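Local coordinates for protein trans-2-enoyl-CoA reductase (PDB 4GGP) that catalyses the NADH-dependent reduction of the carbon-carbon double bond of crotonyl-CoA to butyryl-CoA, a step of bacterial fatty acid synthesis, at residues E238-L243 and I288-L293; A296-V301 and K351-L356; L54-S59 and D142-S147; K278-R283 and E309-Q314; C24-E29 and F384-I389. All coordinates share one frame; numbering follows the deposited sequence.

Interaction 1: residues E238-L243 and I288-L293; sequences EATQAL and IPVIPL
Two helix starts beside the active site of this Rossmann-type reductase meet here, Thr240 facing Val290 and Leu243 facing Ile288. Thr240 stands right before helix 241-244, and Val290 right before helix 291-305. Both helices belong to the catalytic region. The contact is apolar and made mainly by methyl groups.

At its middle, CG2 of Thr240 lies 3.7 Å from CG1 of Val290 and 3.8 Å from its CB. The two side chains cross at a slant. The torsion of Thr240 (chi1 61°) places OG1 between the backbone N and the carbonyl carbon. This leaves CG2 beside the backbone N, where it reaches the valine. The same methyl also touches the tip of Ile291, with CG2 of Thr240 4.1 Å from CD1 of Ile291. The threonine methyl thus touches both Val290 and Ile291. Ala239 extends the patch with its CB, 4.2 Å from CG1 of Val290.

The second point of contact lies one helical turn on. The side chains of Leu243 and Ile288 run past each other in opposite directions. Phe173 of strand 173-178 packs on Pro289 and Val290. Pro168 lies against Leu243 and Leu166 against Ile288.

The site is close. The side chain of Thr240 is about 4 Å from that of Tyr244, the inferred proton donor. That of Ile291 is about 5 Å from substrate-binding Tyr234. The tightest touch is methyl to methyl: CD1 of Leu243 sits 3.5 Å from CG2 of Ile288.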
# COMPACT_ATOMS: atom_id res chain seq x y z
N GLU A 238 -3.37 5.06 19.53
CA GLU A 238 -3.62 6.33 20.22
C GLU A 238 -2.36 7.17 20.31
O GLU A 238 -2.42 8.40 20.32
CB GLU A 238 -4.20 6.08 21.61
CG GLU A 238 -5.61 5.51 21.60
CD GLU A 238 -6.62 6.45 20.97
OE1 GLU A 238 -6.47 7.68 21.12
OE2 GLU A 238 -7.57 5.96 20.32
N ALA A 239 -1.21 6.50 20.37
CA ALA A 239 0.07 7.18 20.54
C ALA A 239 0.41 8.13 19.40
O ALA A 239 1.18 9.07 19.57
CB ALA A 239 1.18 6.16 20.73
N THR A 240 -0.16 7.89 18.22
CA THR A 240 0.15 8.71 17.06
C THR A 240 -1.06 9.45 16.49
O THR A 240 -1.03 9.88 15.34
CB THR A 240 0.80 7.89 15.93
OG1 THR A 240 -0.11 6.86 15.50
CG2 THR A 240 2.09 7.25 16.41
N GLN A 241 -2.10 9.62 17.30
CA GLN A 241 -3.29 10.33 16.85
C GLN A 241 -3.01 11.80 16.52
O GLN A 241 -3.77 12.45 15.80
CB GLN A 241 -4.42 10.24 17.88
CG GLN A 241 -4.93 8.84 18.15
CD GLN A 241 -5.74 8.25 17.00
OE1 GLN A 241 -5.90 8.87 15.95
NE2 GLN A 241 -6.25 7.03 17.21
N ALA A 242 -1.90 12.32 17.04
CA ALA A 242 -1.51 13.70 16.79
C ALA A 242 -1.22 13.94 15.32
O ALA A 242 -1.36 15.06 14.83
CB ALA A 242 -0.30 14.07 17.64
N LEU A 243 -0.80 12.89 14.61
CA LEU A 243 -0.51 12.99 13.19
C LEU A 243 -1.64 12.41 12.34
O LEU A 243 -2.03 12.99 11.32
CB LEU A 243 0.81 12.29 12.85
CG LEU A 243 2.03 12.71 13.66
CD1 LEU A 243 3.30 12.15 13.04
CD2 LEU A 243 2.11 14.22 13.78
N ILE A 288 8.81 9.60 10.81
CA ILE A 288 7.73 9.87 11.74
C ILE A 288 8.09 9.41 13.14
O ILE A 288 8.53 8.28 13.33
CB ILE A 288 6.42 9.17 11.29
CG1 ILE A 288 5.96 9.71 9.93
CG2 ILE A 288 5.33 9.36 12.33
CD1 ILE A 288 5.76 8.62 8.90
N PRO A 289 7.93 10.30 14.13
CA PRO A 289 8.17 9.92 15.53
C PRO A 289 7.23 8.80 15.95
O PRO A 289 6.10 8.73 15.44
CB PRO A 289 7.85 11.21 16.30
CG PRO A 289 8.02 12.31 15.30
CD PRO A 289 7.58 11.72 13.99
N VAL A 290 7.70 7.93 16.84
CA VAL A 290 6.93 6.81 17.40
C VAL A 290 6.75 5.62 16.45
O VAL A 290 6.93 4.47 16.86
CB VAL A 290 5.55 7.25 17.97
CG1 VAL A 290 4.83 6.07 18.59
CG2 VAL A 290 5.73 8.36 19.00
N ILE A 291 6.41 5.89 15.18
CA ILE A 291 6.03 4.84 14.23
C ILE A 291 6.99 3.64 14.12
O ILE A 291 6.54 2.50 14.24
CB ILE A 291 5.67 5.40 12.82
CG1 ILE A 291 4.27 6.02 12.84
CG2 ILE A 291 5.70 4.29 11.78
CD1 ILE A 291 3.16 5.03 13.11
N PRO A 292 8.30 3.87 13.91
CA PRO A 292 9.16 2.69 13.79
C PRO A 292 9.25 1.86 15.07
O PRO A 292 9.45 0.65 15.00
CB PRO A 292 10.53 3.29 13.44
CG PRO A 292 10.21 4.61 12.83
CD PRO A 292 9.03 5.11 13.60
N LEU A 293 9.09 2.50 16.23
CA LEU A 293 9.11 1.76 17.49
C LEU A 293 7.77 1.05 17.69
O LEU A 293 7.72 -0.07 18.21
CB LEU A 293 9.42 2.70 18.67
CG LEU A 293 9.39 2.04 20.05
CD1 LEU A 293 10.45 0.94 20.16
CD2 LEU A 293 9.56 3.07 21.16

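Interaction 2: residues A296-V301 and K351-L356; sequences ASLFKV and KAVSAL
Val301 reaches across to three residues of 351-356: Ala352, Val353 and Leu356. Its CB is 4.0 Å from CG2 of Val353. From there the side chain forks. CG1, anti to the backbone N (chi1 165°), goes to the methyl of Ala352. CG2, beside the backbone N, takes the central place. It lies 3.7 Å from CD2 of Leu356, 3.9 Å from CG2 of Val353 and 4.0 Å from CB of Ala352. The side chains of Val301 and Leu356 run antiparallel where they meet.

This is helix-to-helix packing. Helix 291-305 of the catalytic region lies on helix 347-359 of the C-terminal region. The short segments approach to 9.0 Å between axes, with 128° between their N-to-C directions. The closest CA atoms are those of Ser297 and Val353.

Val353 spreads its two methyls over the first helix. CG1 rests on CB of Ser297. CG2 presses on the backbone of Leu298, 3.7 Å from its CA, and also touches CD1 of that leucine.

Leu356, about one turn further on, touches with its base and one branch. Its CB lies over CB and OG of Ser297, while its CD2 comes 4.0 Å from the backbone O of Ser297. The hydroxyl of Ser297 looks to its own helix, where OG is hydrogen-bonded to O of Leu293. Lys300 adds its aliphatic part at the border. Its chain crosses Leu356 at about a right angle, with CG of Lys300 4.2 Å from CD2 of Leu356.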
# COMPACT_ATOMS: atom_id res chain seq x y z
N ALA A 296 7.75 -2.15 15.37
CA ALA A 296 8.61 -3.20 15.90
C ALA A 296 7.93 -3.90 17.07
O ALA A 296 8.04 -5.11 17.22
CB ALA A 296 9.96 -2.61 16.34
N SER A 297 7.21 -3.13 17.88
CA SER A 297 6.53 -3.67 19.05
C SER A 297 5.27 -4.42 18.64
O SER A 297 4.95 -5.48 19.19
CB SER A 297 6.17 -2.55 20.03
OG SER A 297 7.33 -1.81 20.39
N LEU A 298 4.56 -3.87 17.65
CA LEU A 298 3.36 -4.51 17.12
C LEU A 298 3.72 -5.87 16.54
O LEU A 298 3.06 -6.87 16.82
CB LEU A 298 2.72 -3.63 16.05
CG LEU A 298 1.37 -4.11 15.51
CD1 LEU A 298 0.32 -3.99 16.59
CD2 LEU A 298 0.96 -3.32 14.26
N PHE A 299 4.77 -5.89 15.72
CA PHE A 299 5.24 -7.11 15.08
C PHE A 299 5.56 -8.18 16.11
O PHE A 299 5.14 -9.33 15.97
CB PHE A 299 6.47 -6.83 14.21
CG PHE A 299 6.19 -6.03 12.96
CD1 PHE A 299 4.88 -5.74 12.59
CD2 PHE A 299 7.22 -5.55 12.17
CE1 PHE A 299 4.62 -5.00 11.44
CE2 PHE A 299 6.97 -4.81 11.02
CZ PHE A 299 5.66 -4.53 10.66
N LYS A 300 6.30 -7.80 17.14
CA LYS A 300 6.64 -8.72 18.21
C LYS A 300 5.38 -9.32 18.83
O LYS A 300 5.23 -10.53 18.91
CB LYS A 300 7.46 -8.01 19.29
CG LYS A 300 7.90 -8.89 20.45
CD LYS A 300 8.99 -9.86 20.01
CE LYS A 300 9.57 -10.61 21.19
NZ LYS A 300 10.72 -11.47 20.78
N VAL A 301 4.47 -8.44 19.24
CA VAL A 301 3.26 -8.84 19.96
C VAL A 301 2.34 -9.70 19.09
O VAL A 301 1.80 -10.71 19.55
CB VAL A 301 2.49 -7.60 20.47
CG1 VAL A 301 1.06 -7.97 20.89
CG2 VAL A 301 3.25 -6.95 21.63
N LYS A 351 -2.55 -2.84 24.34
CA LYS A 351 -2.07 -2.73 25.72
C LYS A 351 -0.65 -3.27 25.86
O LYS A 351 0.20 -2.64 26.47
CB LYS A 351 -2.99 -3.49 26.68
CG LYS A 351 -3.83 -2.61 27.59
CD LYS A 351 -5.17 -2.27 26.95
CE LYS A 351 -6.11 -1.64 27.96
NZ LYS A 351 -5.51 -0.41 28.57
N ALA A 352 -0.41 -4.45 25.28
CA ALA A 352 0.91 -5.07 25.33
C ALA A 352 1.94 -4.24 24.57
O ALA A 352 3.07 -4.09 25.01
CB ALA A 352 0.85 -6.48 24.76
N VAL A 353 1.54 -3.70 23.42
CA VAL A 353 2.43 -2.86 22.62
C VAL A 353 2.87 -1.61 23.38
O VAL A 353 4.05 -1.28 23.41
CB VAL A 353 1.76 -2.46 21.29
CG1 VAL A 353 2.52 -1.32 20.64
CG2 VAL A 353 1.69 -3.67 20.35
N SER A 354 1.91 -0.93 24.00
CA SER A 354 2.19 0.25 24.82
C SER A 354 3.17 -0.06 25.96
O SER A 354 4.07 0.73 26.25
CB SER A 354 0.90 0.81 25.41
OG SER A 354 0.01 1.21 24.38
N ALA A 355 2.99 -1.21 26.60
CA ALA A 355 3.88 -1.63 27.68
C ALA A 355 5.28 -1.84 27.13
O ALA A 355 6.27 -1.44 27.74
CB ALA A 355 3.37 -2.90 28.33
N LEU A 356 5.36 -2.47 25.96
CA LEU A 356 6.64 -2.68 25.29
C LEU A 356 7.35 -1.37 24.98
O LEU A 356 8.56 -1.24 25.18
CB LEU A 356 6.45 -3.49 24.01
CG LEU A 356 7.01 -4.92 24.03
CD1 LEU A 356 6.59 -5.63 25.30
CD2 LEU A 356 6.55 -5.69 22.80

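Interaction 3: residues L54-S59 and D142-S147; sequences LVLGCS and DLIVYS
Backbone hydrogen bonds between Leu54-Leu56 and Leu143-Ser147 carry this contact. N of Leu54 gives to O of Leu143 at 3.0 Å. O of Leu54 then takes the bond from N of Val145 at 2.7 Å. Next, N of Leu56 gives to O of Val145, and O of Leu56 receives N of Ser147, both at 2.8 Å. The strands are parallel, with 8° between their directions. CA-H...O contacts fill in between, the last one from CA of Gly57 to O of Ser147.

The apolar contacts lie mostly on the face that holds Leu54, Leu56, Ile144 and Tyr146. CD2 of Leu56 touches two neighbours. It is 3.8 Å from CG2 of Ile144 and 3.8 Å from CD1 of the Tyr146 ring, which it meets obliquely. Helix 208-219 covers this face with Trp213 and Leu217. The hydroxyl of Tyr146 is hydrogen-bonded to Asp209. On the other face Val55 and Val145 pair side by side.

One water links the strand ends. It lies 3.0 Å from O of Gly57, to which it can donate, and 2.9 Å from OG of Ser147. With chi1 at -178°, OG of Ser147 is turned anti to the backbone N and reaches this water.

Gly57 has a positive phi of 93°, which suits a residue without a side chain, and its CA comes close to O of Ser147. Gly57, Cys58 and Ser59 all belong to the NAD(+) site. The arrangement is that of a Rossmann fold: parallel central strands 52-56 and 141-146, with the dinucleotide bound at their C-terminal ends.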
# COMPACT_ATOMS: atom_id res chain seq x y z
N LEU A 54 -9.10 -2.54 -11.99
CA LEU A 54 -8.12 -1.47 -12.17
C LEU A 54 -7.44 -1.18 -10.84
O LEU A 54 -8.11 -0.90 -9.84
CB LEU A 54 -8.80 -0.20 -12.67
CG LEU A 54 -7.89 1.02 -12.82
CD1 LEU A 54 -6.84 0.77 -13.90
CD2 LEU A 54 -8.70 2.27 -13.13
N VAL A 55 -6.11 -1.23 -10.82
CA VAL A 55 -5.36 -0.93 -9.60
C VAL A 55 -4.41 0.24 -9.82
O VAL A 55 -3.43 0.13 -10.55
CB VAL A 55 -4.54 -2.15 -9.12
CG1 VAL A 55 -3.72 -1.79 -7.88
CG2 VAL A 55 -5.45 -3.33 -8.82
N LEU A 56 -4.73 1.38 -9.20
CA LEU A 56 -3.88 2.55 -9.24
C LEU A 56 -2.83 2.47 -8.14
O LEU A 56 -3.16 2.54 -6.95
CB LEU A 56 -4.71 3.83 -9.05
CG LEU A 56 -5.76 4.22 -10.10
CD1 LEU A 56 -5.47 3.59 -11.46
CD2 LEU A 56 -7.15 3.87 -9.62
N GLY A 57 -1.57 2.34 -8.53
CA GLY A 57 -0.48 2.12 -7.59
C GLY A 57 -0.22 0.64 -7.41
O GLY A 57 -0.18 0.13 -6.29
N CYS A 58 -0.03 -0.05 -8.53
CA CYS A 58 -0.01 -1.51 -8.57
C CYS A 58 1.35 -2.18 -8.33
O CYS A 58 1.43 -3.40 -8.36
CB CYS A 58 -0.50 -1.96 -9.94
SG CYS A 58 0.66 -1.52 -11.26
N SER A 59 2.41 -1.40 -8.14
CA SER A 59 3.76 -1.97 -8.17
C SER A 59 4.38 -2.36 -6.82
O SER A 59 5.40 -3.04 -6.78
CB SER A 59 4.72 -1.01 -8.90
OG SER A 59 4.78 0.23 -8.22
N ASP A 142 -15.22 -3.59 -12.59
CA ASP A 142 -16.11 -3.90 -11.47
C ASP A 142 -15.43 -3.73 -10.10
O ASP A 142 -16.09 -3.74 -9.05
CB ASP A 142 -16.72 -5.29 -11.61
CG ASP A 142 -15.67 -6.37 -11.76
OD1 ASP A 142 -15.34 -6.74 -12.91
OD2 ASP A 142 -15.16 -6.84 -10.72
N LEU A 143 -14.11 -3.59 -10.11
CA LEU A 143 -13.36 -3.25 -8.91
C LEU A 143 -12.23 -2.30 -9.27
O LEU A 143 -11.40 -2.58 -10.13
CB LEU A 143 -12.82 -4.51 -8.22
CG LEU A 143 -11.89 -4.31 -7.02
CD1 LEU A 143 -12.63 -3.70 -5.84
CD2 LEU A 143 -11.25 -5.62 -6.61
N ILE A 144 -12.21 -1.15 -8.60
CA ILE A 144 -11.14 -0.17 -8.79
C ILE A 144 -10.44 0.10 -7.46
O ILE A 144 -11.05 0.60 -6.52
CB ILE A 144 -11.70 1.14 -9.36
CG1 ILE A 144 -12.40 0.87 -10.69
CG2 ILE A 144 -10.59 2.17 -9.51
CD1 ILE A 144 -13.01 2.09 -11.30
N VAL A 145 -9.16 -0.24 -7.39
CA VAL A 145 -8.41 -0.06 -6.14
C VAL A 145 -7.45 1.10 -6.24
O VAL A 145 -6.59 1.14 -7.13
CB VAL A 145 -7.64 -1.34 -5.76
CG1 VAL A 145 -6.80 -1.10 -4.51
CG2 VAL A 145 -8.62 -2.49 -5.55
N TYR A 146 -7.61 2.06 -5.33
CA TYR A 146 -6.76 3.24 -5.29
C TYR A 146 -5.74 3.11 -4.16
O TYR A 146 -6.08 3.22 -2.99
CB TYR A 146 -7.60 4.50 -5.08
CG TYR A 146 -6.86 5.77 -5.43
CD1 TYR A 146 -6.96 6.33 -6.70
CD2 TYR A 146 -6.04 6.40 -4.50
CE1 TYR A 146 -6.27 7.49 -7.02
CE2 TYR A 146 -5.36 7.55 -4.81
CZ TYR A 146 -5.48 8.09 -6.07
OH TYR A 146 -4.78 9.24 -6.37
N SER A 147 -4.49 2.88 -4.55
CA SER A 147 -3.41 2.67 -3.60
C SER A 147 -2.16 3.43 -4.07
O SER A 147 -1.10 2.84 -4.27
CB SER A 147 -3.09 1.18 -3.49
OG SER A 147 -2.06 0.94 -2.55
O HOH W 1 0.61 0.41 -3.43

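Interaction 4: residues K278-R283 and E309-Q314; sequences KGLVTR and EGCIEQ
OE1 of Gln314 accepts the backbone N-H of Lys278 at 2.8 Å, and the bond is nearly straight (166° at the hydrogen). The N-H comes from above the amide carbonyl plane, 41° out of it. The other end of the amide is held too. NE2 of Gln314 gives to OE1 of Glu309 at 2.7 Å and also bonds O of Ile340, which should fix the rotation of the amide. Glu309 in turn forms a salt bridge with Arg317 through OE2.

The side chain of Lys278 crosses this glutamine at a slant. Its CG lies 3.4 Å from CD of Gln314, and its CD lies 3.4 Å from CG of Gln314. The chain then bends at its last two torsions, which brings NZ of Lys278 to O of Glu309 at 3.1 Å, in the carbonyl plane. A weak bond joins NZ to O of Gly279 as well.

Leu280, part of the NAD(+) site, adds its methyls. Its CD1 packs on SG of Cys311 at 3.6 Å, and its CD2 rests 3.6 Å from the carbonyl O of Glu309.

The loop after strand 270-276 is thus joined to the start of helix 311-323. Phe299 of helix 291-305 packs on Lys278 and Leu280. Tyr62 of helix 61-74 touches Leu280 and Gln314, and its hydroxyl is hydrogen-bonded to O of Lys278.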
# COMPACT_ATOMS: atom_id res chain seq x y z
N LYS A 278 -3.91 -2.31 8.12
CA LYS A 278 -2.99 -2.39 9.25
C LYS A 278 -1.70 -1.60 8.99
O LYS A 278 -1.38 -1.27 7.85
CB LYS A 278 -2.66 -3.85 9.56
CG LYS A 278 -1.58 -4.45 8.66
CD LYS A 278 -1.31 -5.90 9.01
CE LYS A 278 -0.78 -6.05 10.43
NZ LYS A 278 0.68 -5.81 10.48
N GLY A 279 -0.97 -1.29 10.05
CA GLY A 279 0.30 -0.59 9.92
C GLY A 279 1.41 -1.51 9.47
O GLY A 279 1.54 -2.63 9.96
N LEU A 280 2.22 -1.04 8.53
CA LEU A 280 3.35 -1.81 8.01
C LEU A 280 4.50 -0.86 7.72
O LEU A 280 4.34 0.36 7.79
CB LEU A 280 2.95 -2.57 6.74
CG LEU A 280 1.94 -3.71 6.95
CD1 LEU A 280 1.50 -4.32 5.63
CD2 LEU A 280 2.49 -4.79 7.89
N VAL A 281 5.66 -1.42 7.40
CA VAL A 281 6.83 -0.61 7.09
C VAL A 281 6.65 0.06 5.74
O VAL A 281 6.48 -0.61 4.72
CB VAL A 281 8.12 -1.45 7.07
CG1 VAL A 281 9.32 -0.58 6.70
CG2 VAL A 281 8.35 -2.11 8.42
N THR A 282 6.66 1.40 5.73
CA THR A 282 6.56 2.16 4.49
C THR A 282 7.82 3.00 4.29
O THR A 282 8.64 3.13 5.20
CB THR A 282 5.33 3.10 4.48
OG1 THR A 282 5.51 4.14 5.45
CG2 THR A 282 4.05 2.34 4.77
N ARG A 283 7.95 3.58 3.10
CA ARG A 283 9.10 4.42 2.78
C ARG A 283 9.20 5.60 3.74
O ARG A 283 10.30 6.00 4.14
CB ARG A 283 9.00 4.93 1.34
CG ARG A 283 10.15 5.83 0.91
CD ARG A 283 9.94 6.39 -0.49
NE ARG A 283 11.02 7.28 -0.89
CZ ARG A 283 12.08 6.89 -1.61
NH1 ARG A 283 12.19 5.63 -2.00
NH2 ARG A 283 13.02 7.77 -1.93
N GLU A 309 0.15 -10.09 10.11
CA GLU A 309 -0.11 -10.12 8.67
C GLU A 309 0.84 -9.19 7.91
O GLU A 309 1.18 -8.11 8.39
CB GLU A 309 -1.55 -9.70 8.36
CG GLU A 309 -2.65 -10.67 8.78
CD GLU A 309 -4.04 -10.13 8.44
OE1 GLU A 309 -4.35 -8.98 8.85
OE2 GLU A 309 -4.81 -10.84 7.75
N GLY A 310 1.27 -9.62 6.73
CA GLY A 310 1.95 -8.75 5.78
C GLY A 310 0.93 -8.27 4.76
O GLY A 310 -0.27 -8.42 4.96
N CYS A 311 1.40 -7.69 3.66
CA CYS A 311 0.51 -7.11 2.66
C CYS A 311 -0.44 -8.13 2.04
O CYS A 311 -1.64 -7.87 1.94
CB CYS A 311 1.30 -6.39 1.56
SG CYS A 311 2.09 -4.87 2.11
N ILE A 312 0.08 -9.28 1.63
CA ILE A 312 -0.72 -10.25 0.91
C ILE A 312 -1.72 -10.97 1.82
O ILE A 312 -2.80 -11.34 1.38
CB ILE A 312 0.16 -11.26 0.11
CG1 ILE A 312 -0.68 -12.03 -0.91
CG2 ILE A 312 0.91 -12.20 1.04
CD1 ILE A 312 -1.25 -11.15 -2.03
N GLU A 313 -1.37 -11.14 3.09
CA GLU A 313 -2.31 -11.71 4.04
C GLU A 313 -3.45 -10.73 4.30
O GLU A 313 -4.62 -11.12 4.37
CB GLU A 313 -1.62 -12.07 5.36
CG GLU A 313 -0.68 -13.27 5.29
CD GLU A 313 0.73 -12.90 4.87
OE1 GLU A 313 1.01 -11.70 4.68
OE2 GLU A 313 1.57 -13.81 4.73
N GLN A 314 -3.10 -9.46 4.44
CA GLN A 314 -4.10 -8.40 4.62
C GLN A 314 -5.11 -8.36 3.47
O GLN A 314 -6.32 -8.32 3.70
CB GLN A 314 -3.43 -7.04 4.71
CG GLN A 314 -3.01 -6.64 6.11
CD GLN A 314 -4.10 -5.88 6.83
OE1 GLN A 314 -4.27 -4.68 6.63
NE2 GLN A 314 -4.84 -6.57 7.69

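Interaction 5: residues C24-E29 and F384-I389; sequences CKKGVE and FDVEGI
Val386 is the first residue of 384-389 to touch helix 21-38, and it meets Lys26. Its CG1, anti to the backbone N, lies 3.5 Å from CG and 3.8 Å from CB of Lys26. The two side chains cross obliquely. The same methyl stands 4.4 Å from the backbone N of Gly27, where the helix presents no side chain. The backbone N of Val386 is hydrogen-bonded to the hydroxyl of Tyr391.

Glu387 takes part through its carbonyl. NZ of Lys26 gives a hydrogen bond to O of Glu387 at 3.0 Å, tilted 33° from the carbonyl plane. CB and CG of the lysine pack on the valine, and bends at chi2 (62°) and again at chi4 carry the amine to this oxygen. NZ also forms a salt bridge with Asp30 of its own helix, so the amine has two partners.

Val386 to Ile389 form a type II beta turn. This turn near the C-terminal end of the chain packs on an N-terminal helix at the protein surface. It joins the N-terminal, NAD(P)H-binding part of the chain to the C-terminal part.

Gly388 follows with a positive phi of 92°, as expected at this turn position. Ile389 ends the contact from the other arm of the turn. Its CD1 lies 3.8 Å from CB of Lys26, and its CG1 is 4.1 Å from the same carbon.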
# COMPACT_ATOMS: atom_id res chain seq x y z
N CYS A 24 13.21 -9.16 -6.06
CA CYS A 24 11.89 -8.56 -6.26
C CYS A 24 10.94 -9.58 -6.89
O CYS A 24 9.76 -9.65 -6.55
CB CYS A 24 12.01 -7.32 -7.14
SG CYS A 24 12.67 -5.88 -6.31
N LYS A 25 11.49 -10.37 -7.80
CA LYS A 25 10.75 -11.40 -8.52
C LYS A 25 10.31 -12.54 -7.60
O LYS A 25 9.17 -12.99 -7.65
CB LYS A 25 11.62 -11.96 -9.64
CG LYS A 25 10.99 -13.11 -10.44
CD LYS A 25 12.05 -13.78 -11.31
CE LYS A 25 11.44 -14.82 -12.25
NZ LYS A 25 11.60 -16.22 -11.78
N LYS A 26 11.24 -13.02 -6.78
CA LYS A 26 10.94 -14.07 -5.82
C LYS A 26 9.85 -13.58 -4.86
O LYS A 26 8.96 -14.34 -4.47
CB LYS A 26 12.20 -14.47 -5.06
CG LYS A 26 12.02 -15.59 -4.03
CD LYS A 26 11.59 -16.89 -4.67
CE LYS A 26 11.73 -18.04 -3.68
NZ LYS A 26 11.29 -17.65 -2.31
N GLY A 27 9.92 -12.30 -4.51
CA GLY A 27 8.94 -11.69 -3.64
C GLY A 27 7.54 -11.74 -4.22
O GLY A 27 6.59 -12.11 -3.53
N VAL A 28 7.41 -11.38 -5.49
CA VAL A 28 6.13 -11.45 -6.18
C VAL A 28 5.63 -12.89 -6.28
O VAL A 28 4.46 -13.17 -6.00
CB VAL A 28 6.19 -10.84 -7.59
CG1 VAL A 28 4.87 -11.10 -8.33
CG2 VAL A 28 6.48 -9.35 -7.51
N GLU A 29 6.51 -13.80 -6.68
CA GLU A 29 6.15 -15.21 -6.78
C GLU A 29 5.70 -15.81 -5.45
O GLU A 29 4.79 -16.65 -5.42
CB GLU A 29 7.31 -16.03 -7.37
CG GLU A 29 7.59 -15.72 -8.83
CD GLU A 29 8.76 -16.52 -9.39
OE1 GLU A 29 9.51 -17.12 -8.59
OE2 GLU A 29 8.92 -16.54 -10.63
N PHE A 384 15.65 -7.38 -1.19
CA PHE A 384 16.74 -7.91 -0.38
C PHE A 384 16.24 -8.78 0.78
O PHE A 384 15.07 -8.71 1.14
CB PHE A 384 17.62 -6.78 0.14
CG PHE A 384 18.33 -6.01 -0.94
CD1 PHE A 384 19.46 -6.52 -1.56
CD2 PHE A 384 17.86 -4.76 -1.34
CE1 PHE A 384 20.10 -5.81 -2.56
CE2 PHE A 384 18.50 -4.05 -2.34
CZ PHE A 384 19.63 -4.57 -2.95
N ASP A 385 17.13 -9.59 1.33
CA ASP A 385 16.82 -10.48 2.45
C ASP A 385 15.64 -11.40 2.14
O ASP A 385 14.89 -11.78 3.03
CB ASP A 385 16.53 -9.68 3.72
CG ASP A 385 16.68 -10.51 4.98
OD1 ASP A 385 17.68 -11.24 5.09
OD2 ASP A 385 15.79 -10.44 5.85
N VAL A 386 15.46 -11.72 0.86
CA VAL A 386 14.38 -12.62 0.44
C VAL A 386 14.89 -14.05 0.49
O VAL A 386 15.98 -14.34 0.01
CB VAL A 386 13.88 -12.28 -0.98
CG1 VAL A 386 12.88 -13.32 -1.45
CG2 VAL A 386 13.26 -10.89 -1.02
N GLU A 387 14.09 -14.94 1.07
CA GLU A 387 14.45 -16.35 1.23
C GLU A 387 14.63 -17.03 -0.12
O GLU A 387 13.83 -16.84 -1.03
CB GLU A 387 13.37 -17.08 2.04
CG GLU A 387 13.56 -18.58 2.14
CD GLU A 387 14.55 -18.98 3.22
OE1 GLU A 387 15.01 -18.09 3.97
OE2 GLU A 387 14.87 -20.19 3.32
N GLY A 388 15.70 -17.81 -0.26
CA GLY A 388 15.92 -18.58 -1.47
C GLY A 388 16.78 -17.87 -2.50
O GLY A 388 17.12 -18.45 -3.54
N ILE A 389 17.13 -16.62 -2.23
CA ILE A 389 17.98 -15.86 -3.14
C ILE A 389 19.42 -15.88 -2.65
O ILE A 389 19.68 -15.64 -1.47
CB ILE A 389 17.49 -14.39 -3.27
CG1 ILE A 389 16.07 -14.34 -3.83
CG2 ILE A 389 18.44 -13.58 -4.15
CD1 ILE A 389 15.95 -14.81 -5.27

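From the N terminus, helix 21-38 opens interaction 5, which closes only at 384-389 and so encloses the other four. Interaction 3 comes first within it. It joins strands 52-56 and 141-146 and closes before any of the remaining contacts begins. Interaction 1 then opens at 238-243 and closes at 288-293. Interaction 4 starts within that span and ends at 309-314, so the two cross. Interaction 2 follows interaction 1 in series but also crosses interaction 4. Interactions 1 and 2 share helix 291-305. Interactions 2 and 4 touch through Phe299, which packs on Val281. Together they tie the cofactor sheet, the helices of the catalytic region and the C-terminal region.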